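Local coordinates for protein arsenate reductase (ArsC) (Archaeoglobus fulgidus, PDB 1Y1L) that probably reduces arsenate to arsenite as part of arsenical resistance, with a fold shared with low-molecular-weight phosphotyrosine phosphatases, at residues K1-S13 with V65-E78. Residues are numbered along the deposited sequence; the frame is centred on the assembly and turned at random.
With CD (cadmium ion), chain E.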
ATOM      1  N   LYS A   1     -17.376 -15.598   4.585  1.00 33.45           N
ATOM      2  CA  LYS A   1     -17.854 -14.691   3.498  1.00 40.09           C
ATOM      3  C   LYS A   1     -16.771 -13.760   2.937  1.00 41.34           C
ATOM      4  O   LYS A   1     -15.768 -13.487   3.602  1.00 50.86           O
ATOM      5  CB  LYS A   1     -19.045 -13.865   3.987  1.00 41.63           C
ATOM      6  CG  LYS A   1     -18.808 -13.160   5.289  1.00 42.43           C
ATOM      7  CD  LYS A   1     -20.022 -12.353   5.692  1.00 50.02           C
ATOM      8  CE  LYS A   1     -19.754 -11.562   6.972  1.00 60.58           C
ATOM      9  NZ  LYS A   1     -20.925 -10.747   7.437  1.00 63.11           N
ATOM     10  N   VAL A   2     -16.990 -13.287   1.709  1.00 35.15           N
ATOM     11  CA  VAL A   2     -16.067 -12.385   1.007  1.00 31.28           C
ATOM     12  C   VAL A   2     -16.737 -11.007   0.853  1.00 32.27           C
ATOM     13  O   VAL A   2     -17.956 -10.906   0.987  1.00 34.01           O
ATOM     14  CB  VAL A   2     -15.699 -12.993  -0.377  1.00 27.16           C
ATOM     15  CG1 VAL A   2     -16.954 -13.340  -1.130  1.00 32.19           C
ATOM     16  CG2 VAL A   2     -14.851 -12.059  -1.183  1.00 19.96           C
ATOM     17  N   LEU A   3     -15.948  -9.945   0.679  1.00 31.36           N
ATOM     18  CA  LEU A   3     -16.502  -8.597   0.503  1.00 32.04           C
ATOM     19  C   LEU A   3     -15.989  -8.009  -0.796  1.00 35.18           C
ATOM     20  O   LEU A   3     -14.779  -7.895  -1.006  1.00 35.78           O
ATOM     21  CB  LEU A   3     -16.114  -7.656   1.648  1.00 29.41           C
ATOM     22  CG  LEU A   3     -17.023  -6.450   1.940  1.00 30.95           C
ATOM     23  CD1 LEU A   3     -16.401  -5.544   2.981  1.00 29.35           C
ATOM     24  CD2 LEU A   3     -17.271  -5.652   0.708  1.00 32.51           C
ATOM     25  N   PHE A   4     -16.922  -7.653  -1.676  1.00 33.99           N
ATOM     26  CA  PHE A   4     -16.581  -7.041  -2.953  1.00 32.62           C
ATOM     27  C   PHE A   4     -16.760  -5.535  -2.796  1.00 33.47           C
ATOM     28  O   PHE A   4     -17.879  -5.050  -2.580  1.00 36.91           O
ATOM     29  CB  PHE A   4     -17.493  -7.562  -4.047  1.00 31.73           C
ATOM     30  CG  PHE A   4     -17.350  -9.025  -4.303  1.00 25.24           C
ATOM     31  CD1 PHE A   4     -18.148  -9.943  -3.630  1.00 27.70           C
ATOM     32  CD2 PHE A   4     -16.451  -9.482  -5.246  1.00 25.37           C
ATOM     33  CE1 PHE A   4     -18.053 -11.309  -3.901  1.00 32.82           C
ATOM     34  CE2 PHE A   4     -16.342 -10.847  -5.527  1.00 35.70           C
ATOM     35  CZ  PHE A   4     -17.146 -11.763  -4.855  1.00 35.42           C
ATOM     36  N   VAL A   5     -15.657  -4.799  -2.829  1.00 27.76           N
ATOM     37  CA  VAL A   5     -15.748  -3.362  -2.682  1.00 24.78           C
ATOM     38  C   VAL A   5     -15.142  -2.624  -3.857  1.00 26.46           C
ATOM     39  O   VAL A   5     -14.128  -3.034  -4.413  1.00 29.58           O
ATOM     40  CB  VAL A   5     -15.151  -2.885  -1.321  1.00 23.97           C
ATOM     41  CG1 VAL A   5     -14.136  -3.874  -0.818  1.00 28.91           C
ATOM     42  CG2 VAL A   5     -14.522  -1.501  -1.438  1.00 22.67           C
ATOM     43  N   CYS A   6     -15.863  -1.613  -4.316  1.00 30.47           N
ATOM     44  CA  CYS A   6     -15.406  -0.768  -5.405  1.00 34.16           C
ATOM     45  C   CYS A   6     -15.610   0.666  -4.904  1.00 35.20           C
ATOM     46  O   CYS A   6     -15.879   0.883  -3.716  1.00 39.28           O
ATOM     47  CB  CYS A   6     -16.173  -1.042  -6.707  1.00 33.39           C
ATOM     48  SG  CYS A   6     -17.670  -0.037  -6.909  1.00 40.26           S
ATOM     49  N   ILE A   7     -15.430   1.649  -5.774  1.00 30.07           N
ATOM     50  CA  ILE A   7     -15.588   3.025  -5.346  1.00 32.28           C
ATOM     51  C   ILE A   7     -17.027   3.355  -4.999  1.00 37.69           C
ATOM     52  O   ILE A   7     -17.436   3.265  -3.855  1.00 43.46           O
ATOM     53  CB  ILE A   7     -15.122   4.023  -6.416  1.00 27.61           C
ATOM     54  CG1 ILE A   7     -13.640   3.843  -6.729  1.00 25.72           C
ATOM     55  CG2 ILE A   7     -15.405   5.443  -5.961  1.00 27.97           C
ATOM     56  CD1 ILE A   7     -13.174   4.718  -7.868  1.00 24.86           C
ATOM     57  N   HIS A   8     -17.789   3.744  -6.010  1.00 43.77           N
ATOM     58  CA  HIS A   8     -19.172   4.149  -5.838  1.00 43.22           C
ATOM     59  C   HIS A   8     -20.223   3.067  -5.468  1.00 42.30           C
ATOM     60  O   HIS A   8     -21.285   3.403  -4.959  1.00 45.36           O
ATOM     61  CB  HIS A   8     -19.559   5.037  -7.019  1.00 41.45           C
ATOM     62  CG  HIS A   8     -19.304   4.413  -8.373  1.00 40.08           C
ATOM     63  ND1 HIS A   8     -20.147   4.609  -9.446  1.00 40.61           N
ATOM     64  CD2 HIS A   8     -18.317   3.602  -8.826  1.00 31.69           C
ATOM     65  CE1 HIS A   8     -19.711   3.918 -10.482  1.00 38.34           C
ATOM     66  NE2 HIS A   8     -18.595   3.309 -10.135  1.00 32.66           N
ATOM     67  N   ASN A   9     -19.886   1.782  -5.618  1.00 41.63           N
ATOM     68  CA  ASN A   9     -20.800   0.667  -5.273  1.00 41.48           C
ATOM     69  C   ASN A   9     -22.210   0.742  -5.871  1.00 41.56           C
ATOM     70  O   ASN A   9     -23.213   0.850  -5.152  1.00 39.25           O
ATOM     71  CB  ASN A   9     -20.920   0.497  -3.750  1.00 38.71           C
ATOM     72  CG  ASN A   9     -21.887  -0.629  -3.350  1.00 46.98           C
ATOM     73  OD1 ASN A   9     -22.465  -0.611  -2.262  1.00 52.81           O
ATOM     74  ND2 ASN A   9     -22.088  -1.593  -4.248  1.00 45.47           N
ATOM     75  N   THR A  10     -22.301   0.599  -7.184  1.00 42.33           N
ATOM     76  CA  THR A  10     -23.595   0.683  -7.839  1.00 38.81           C
ATOM     77  C   THR A  10     -23.783  -0.433  -8.867  1.00 39.32           C
ATOM     78  O   THR A  10     -24.902  -0.896  -9.088  1.00 41.15           O
ATOM     79  CB  THR A  10     -23.754   2.061  -8.519  1.00 36.00           C
ATOM     80  OG1 THR A  10     -23.715   3.108  -7.538  1.00 30.51           O
ATOM     81  CG2 THR A  10     -25.054   2.151  -9.242  1.00 42.93           C
ATOM     82  N   ALA A  11     -22.681  -0.891  -9.456  1.00 35.83           N
ATOM     83  CA  ALA A  11     -22.733  -1.934 -10.471  1.00 35.22           C
ATOM     84  C   ALA A  11     -21.871  -3.168 -10.197  1.00 36.94           C
ATOM     85  O   ALA A  11     -22.369  -4.175  -9.692  1.00 35.78           O
ATOM     86  CB  ALA A  11     -22.373  -1.347 -11.822  1.00 31.88           C
ATOM     87  N   ARG A  12     -20.601  -3.101 -10.600  1.00 34.12           N
ATOM     88  CA  ARG A  12     -19.648  -4.202 -10.436  1.00 30.71           C
ATOM     89  C   ARG A  12     -19.674  -4.843  -9.052  1.00 29.20           C
ATOM     90  O   ARG A  12     -19.745  -6.062  -8.917  1.00 31.86           O
ATOM     91  CB  ARG A  12     -18.231  -3.721 -10.750  1.00 21.81           C
ATOM     92  CG  ARG A  12     -18.141  -2.968 -12.047  1.00 26.93           C
ATOM     93  CD  ARG A  12     -16.766  -3.034 -12.677  1.00 25.85           C
ATOM     94  NE  ARG A  12     -15.757  -2.219 -12.003  1.00 32.84           N
ATOM     95  CZ  ARG A  12     -15.869  -0.919 -11.739  1.00 27.18           C
ATOM     96  NH1 ARG A  12     -14.876  -0.277 -11.136  1.00 31.67           N
ATOM     97  NH2 ARG A  12     -16.980  -0.260 -12.038  1.00 27.33           N
ATOM     98  N   SER A  13     -19.581  -4.014  -8.029  1.00 29.26           N
ATOM     99  CA  SER A  13     -19.590  -4.485  -6.662  1.00 28.32           C
ATOM    100  C   SER A  13     -20.774  -5.401  -6.506  1.00 26.99           C
ATOM    101  O   SER A  13     -20.652  -6.559  -6.116  1.00 24.84           O
ATOM    102  CB  SER A  13     -19.758  -3.285  -5.743  1.00 34.80           C
ATOM    103  OG  SER A  13     -19.072  -2.161  -6.278  1.00 38.81           O
ATOM    104  N   VAL A  65     -19.646  -0.521   7.369  1.00 64.30           N
ATOM    105  CA  VAL A  65     -19.293  -1.937   7.483  1.00 63.12           C
ATOM    106  C   VAL A  65     -17.968  -2.241   8.190  1.00 63.49           C
ATOM    107  O   VAL A  65     -16.913  -1.755   7.783  1.00 66.17           O
ATOM    108  CB  VAL A  65     -19.225  -2.592   6.074  1.00 61.17           C
ATOM    109  CG1 VAL A  65     -18.906  -4.079   6.177  1.00 55.49           C
ATOM    110  CG2 VAL A  65     -20.525  -2.369   5.324  1.00 59.74           C
ATOM    111  N   ASN A  66     -18.022  -3.124   9.186  1.00 63.53           N
ATOM    112  CA  ASN A  66     -16.829  -3.521   9.934  1.00 65.11           C
ATOM    113  C   ASN A  66     -16.104  -4.667   9.226  1.00 64.66           C
ATOM    114  O   ASN A  66     -16.445  -5.841   9.372  1.00 62.65           O
ATOM    115  CB  ASN A  66     -17.192  -3.895  11.374  1.00 70.39           C
ATOM    116  CG  ASN A  66     -17.526  -2.674  12.231  1.00 74.48           C
ATOM    117  OD1 ASN A  66     -18.697  -2.381  12.509  1.00 72.13           O
ATOM    118  ND2 ASN A  66     -16.491  -1.962  12.662  1.00 75.46           N
ATOM    119  N   LEU A  67     -15.090  -4.288   8.459  1.00 64.03           N
ATOM    120  CA  LEU A  67     -14.281  -5.197   7.657  1.00 60.11           C
ATOM    121  C   LEU A  67     -13.821  -6.514   8.253  1.00 59.58           C
ATOM    122  O   LEU A  67     -13.839  -7.537   7.572  1.00 64.86           O
ATOM    123  CB  LEU A  67     -13.067  -4.453   7.113  1.00 58.52           C
ATOM    124  CG  LEU A  67     -13.386  -3.392   6.062  1.00 60.71           C
ATOM    125  CD1 LEU A  67     -12.141  -2.572   5.743  1.00 67.86           C
ATOM    126  CD2 LEU A  67     -13.917  -4.073   4.813  1.00 63.54           C
ATOM    127  N   ASP A  68     -13.376  -6.496   9.500  1.00 56.43           N
ATOM    128  CA  ASP A  68     -12.884  -7.716  10.130  1.00 55.48           C
ATOM    129  C   ASP A  68     -13.848  -8.911  10.069  1.00 52.36           C
ATOM    130  O   ASP A  68     -13.432 -10.059  10.244  1.00 50.53           O
ATOM    131  CB  ASP A  68     -12.442  -7.419  11.565  1.00 60.42           C
ATOM    132  CG  ASP A  68     -11.282  -6.422  11.626  1.00 63.36           C
ATOM    133  OD1 ASP A  68     -11.312  -5.529  12.502  1.00 65.27           O
ATOM    134  OD2 ASP A  68     -10.344  -6.530  10.800  1.00 60.30           O
ATOM    135  N   ASP A  69     -15.126  -8.633   9.815  1.00 50.82           N
ATOM    136  CA  ASP A  69     -16.145  -9.673   9.712  1.00 49.50           C
ATOM    137  C   ASP A  69     -15.870 -10.624   8.550  1.00 45.54           C
ATOM    138  O   ASP A  69     -16.236 -11.797   8.601  1.00 42.86           O
ATOM    139  CB  ASP A  69     -17.532  -9.046   9.504  1.00 55.30           C
ATOM    140  CG  ASP A  69     -18.054  -8.316  10.739  1.00 59.76           C
ATOM    141  OD1 ASP A  69     -17.514  -8.518  11.850  1.00 63.41           O
ATOM    142  OD2 ASP A  69     -19.029  -7.545  10.596  1.00 61.24           O
ATOM    143  N   PHE A  70     -15.245 -10.100   7.500  1.00 40.54           N
ATOM    144  CA  PHE A  70     -14.945 -10.861   6.289  1.00 38.43           C
ATOM    145  C   PHE A  70     -13.631 -11.651   6.332  1.00 36.32           C
ATOM    146  O   PHE A  70     -12.798 -11.418   7.197  1.00 43.25           O
ATOM    147  CB  PHE A  70     -14.996  -9.909   5.087  1.00 38.70           C
ATOM    148  CG  PHE A  70     -16.269  -9.111   5.013  1.00 35.99           C
ATOM    149  CD1 PHE A  70     -16.390  -7.922   5.712  1.00 35.49           C
ATOM    150  CD2 PHE A  70     -17.378  -9.593   4.319  1.00 33.33           C
ATOM    151  CE1 PHE A  70     -17.594  -7.223   5.732  1.00 40.19           C
ATOM    152  CE2 PHE A  70     -18.587  -8.898   4.334  1.00 36.19           C
ATOM    153  CZ  PHE A  70     -18.696  -7.712   5.045  1.00 37.83           C
ATOM    154  N   ASP A  71     -13.446 -12.590   5.412  1.00 26.20           N
ATOM    155  CA  ASP A  71     -12.237 -13.396   5.400  1.00 25.97           C
ATOM    156  C   ASP A  71     -11.443 -13.306   4.125  1.00 25.03           C
ATOM    157  O   ASP A  71     -10.437 -14.004   3.951  1.00 25.16           O
ATOM    158  CB  ASP A  71     -12.584 -14.837   5.694  1.00 27.07           C
ATOM    159  CG  ASP A  71     -13.333 -14.970   6.968  1.00 25.92           C
ATOM    160  OD1 ASP A  71     -14.578 -14.937   6.915  1.00 30.93           O
ATOM    161  OD2 ASP A  71     -12.677 -15.043   8.025  1.00 35.76           O
ATOM    162  N   LEU A  72     -11.925 -12.470   3.218  1.00 25.88           N
ATOM    163  CA  LEU A  72     -11.275 -12.213   1.929  1.00 26.80           C
ATOM    164  C   LEU A  72     -11.998 -11.047   1.321  1.00 23.04           C
ATOM    165  O   LEU A  72     -13.151 -11.175   0.947  1.00 24.03           O
ATOM    166  CB  LEU A  72     -11.364 -13.426   0.991  1.00 28.87           C
ATOM    167  CG  LEU A  72     -10.776 -13.391  -0.428  1.00 24.06           C
ATOM    168  CD1 LEU A  72     -11.869 -13.247  -1.444  1.00 24.59           C
ATOM    169  CD2 LEU A  72      -9.742 -12.309  -0.580  1.00 23.47           C
ATOM    170  N   ILE A  73     -11.368  -9.885   1.325  1.00 23.70           N
ATOM    171  CA  ILE A  73     -11.998  -8.722   0.732  1.00 27.90           C
ATOM    172  C   ILE A  73     -11.358  -8.459  -0.624  1.00 31.33           C
ATOM    173  O   ILE A  73     -10.183  -8.129  -0.711  1.00 30.47           O
ATOM    174  CB  ILE A  73     -11.976  -7.487   1.691  1.00 23.46           C
ATOM    175  CG1 ILE A  73     -12.452  -6.216   0.978  1.00 26.66           C
ATOM    176  CG2 ILE A  73     -10.620  -7.322   2.328  1.00 23.76           C
ATOM    177  CD1 ILE A  73     -11.362  -5.436   0.259  1.00 30.82           C
ATOM    178  N   VAL A  74     -12.107  -8.773  -1.677  1.00 30.35           N
ATOM    179  CA  VAL A  74     -11.660  -8.569  -3.047  1.00 26.55           C
ATOM    180  C   VAL A  74     -11.993  -7.129  -3.425  1.00 25.32           C
ATOM    181  O   VAL A  74     -13.130  -6.681  -3.228  1.00 30.27           O
ATOM    182  CB  VAL A  74     -12.352  -9.564  -4.005  1.00 24.46           C
ATOM    183  CG1 VAL A  74     -13.732  -9.891  -3.502  1.00 29.39           C
ATOM    184  CG2 VAL A  74     -12.432  -8.995  -5.408  1.00 17.90           C
ATOM    185  N   THR A  75     -10.991  -6.403  -3.917  1.00 29.11           N
ATOM    186  CA  THR A  75     -11.161  -5.003  -4.315  1.00 33.69           C
ATOM    187  C   THR A  75     -11.196  -4.837  -5.838  1.00 35.10           C
ATOM    188  O   THR A  75     -10.252  -5.215  -6.543  1.00 36.54           O
ATOM    189  CB  THR A  75     -10.040  -4.107  -3.718  1.00 28.45           C
ATOM    190  OG1 THR A  75     -10.250  -3.943  -2.313  1.00 37.72           O
ATOM    191  CG2 THR A  75     -10.034  -2.736  -4.366  1.00 27.24           C
ATOM    192  N   VAL A  76     -12.309  -4.318  -6.347  1.00 36.88           N
ATOM    193  CA  VAL A  76     -12.446  -4.092  -7.780  1.00 36.14           C
ATOM    194  C   VAL A  76     -11.849  -2.723  -8.098  1.00 43.18           C
ATOM    195  O   VAL A  76     -12.496  -1.683  -7.904  1.00 42.49           O
ATOM    196  CB  VAL A  76     -13.922  -4.159  -8.237  1.00 32.08           C
ATOM    197  CG1 VAL A  76     -14.034  -3.784  -9.690  1.00 28.31           C
ATOM    198  CG2 VAL A  76     -14.456  -5.561  -8.057  1.00 26.19           C
ATOM    199  N   CYS A  77     -10.587  -2.740  -8.527  1.00 54.20           N
ATOM    200  CA  CYS A  77      -9.839  -1.529  -8.864  1.00 63.96           C
ATOM    201  C   CYS A  77     -10.051  -1.018 -10.299  1.00 60.81           C
ATOM    202  O   CYS A  77     -10.550  -1.738 -11.175  1.00 57.58           O
ATOM    203  CB  CYS A  77      -8.322  -1.792  -8.699  1.00 68.43           C
ATOM    204  SG  CYS A  77      -8.019  -2.957  -7.333  1.00 97.33           S
ATOM    205  N   GLU A  78      -9.665   0.239 -10.513  1.00 61.89           N
ATOM    206  CA  GLU A  78      -9.774   0.908 -11.808  1.00 62.62           C
ATOM    207  C   GLU A  78      -8.563   0.549 -12.675  1.00 69.19           C
ATOM    208  O   GLU A  78      -7.785  -0.338 -12.321  1.00 67.12           O
ATOM    209  CB  GLU A  78      -9.811   2.421 -11.591  1.00 58.27           C
ATOM    210  CG  GLU A  78     -10.893   2.906 -10.638  1.00 49.03           C
ATOM    211  CD  GLU A  78     -12.199   3.228 -11.337  1.00 51.71           C
ATOM    212  OE1 GLU A  78     -13.045   2.320 -11.469  1.00 48.32           O
ATOM    213  OE2 GLU A  78     -12.385   4.398 -11.747  1.00 53.62           O
TER
HETATM  214 CD    CD E 125     -18.218   5.650  -9.967  1.00  2.66          CD
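Val2 to Cys6 runs alongside Ile73 to Cys77 as two neighbouring parallel strands, their axes 4.7 Å apart and inclined by 19°, with Leu3 paired to Ile73, Phe4 to Val74 and Val5 to Thr75. Val5 is bound on both its N and its O by the partner strand, straddling Thr75: its N donates to Val74 O (3.2 Å) and its O accepts from Val76 N (2.9 Å). Ahead of the strands, Asp71 N donates to Lys1 O.

On one face of the sheet, Leu3, with CG anti to its backbone N (chi1 -155°), lays CD1 over the face of the Phe70 ring, 3.7 Å from its centroid, in a CH-pi contact; Leu67 CD2 meets the same methyl. The extended Lys1 chain passes obliquely by Phe70, and Val5 CG1 packs on Ile73 further along. On the other face, Val74 CG1 rests over the Phe4 ring, 3.3 Å from CD2, and helix 12-21 adds Ala16 and Phe20 against Phe4. Near the C-terminal ends of the strands, Val76 CG1 lies against Arg12 NE, and just past strand 73-77 Glu78 OE1 forms a salt bridge with Arg12 NH1 (3.2 Å), the hydrogen bond itself being weak.

These are the two central strands of the 2-1-3-4 parallel sheet. The first leads through the Cys6 to Ser13 segment into helix 12-21; its CX5R(S/T) sequence is consistent with the phosphate-binding loop of low-molecular-weight phosphotyrosine phosphatases and related arsenate reductases.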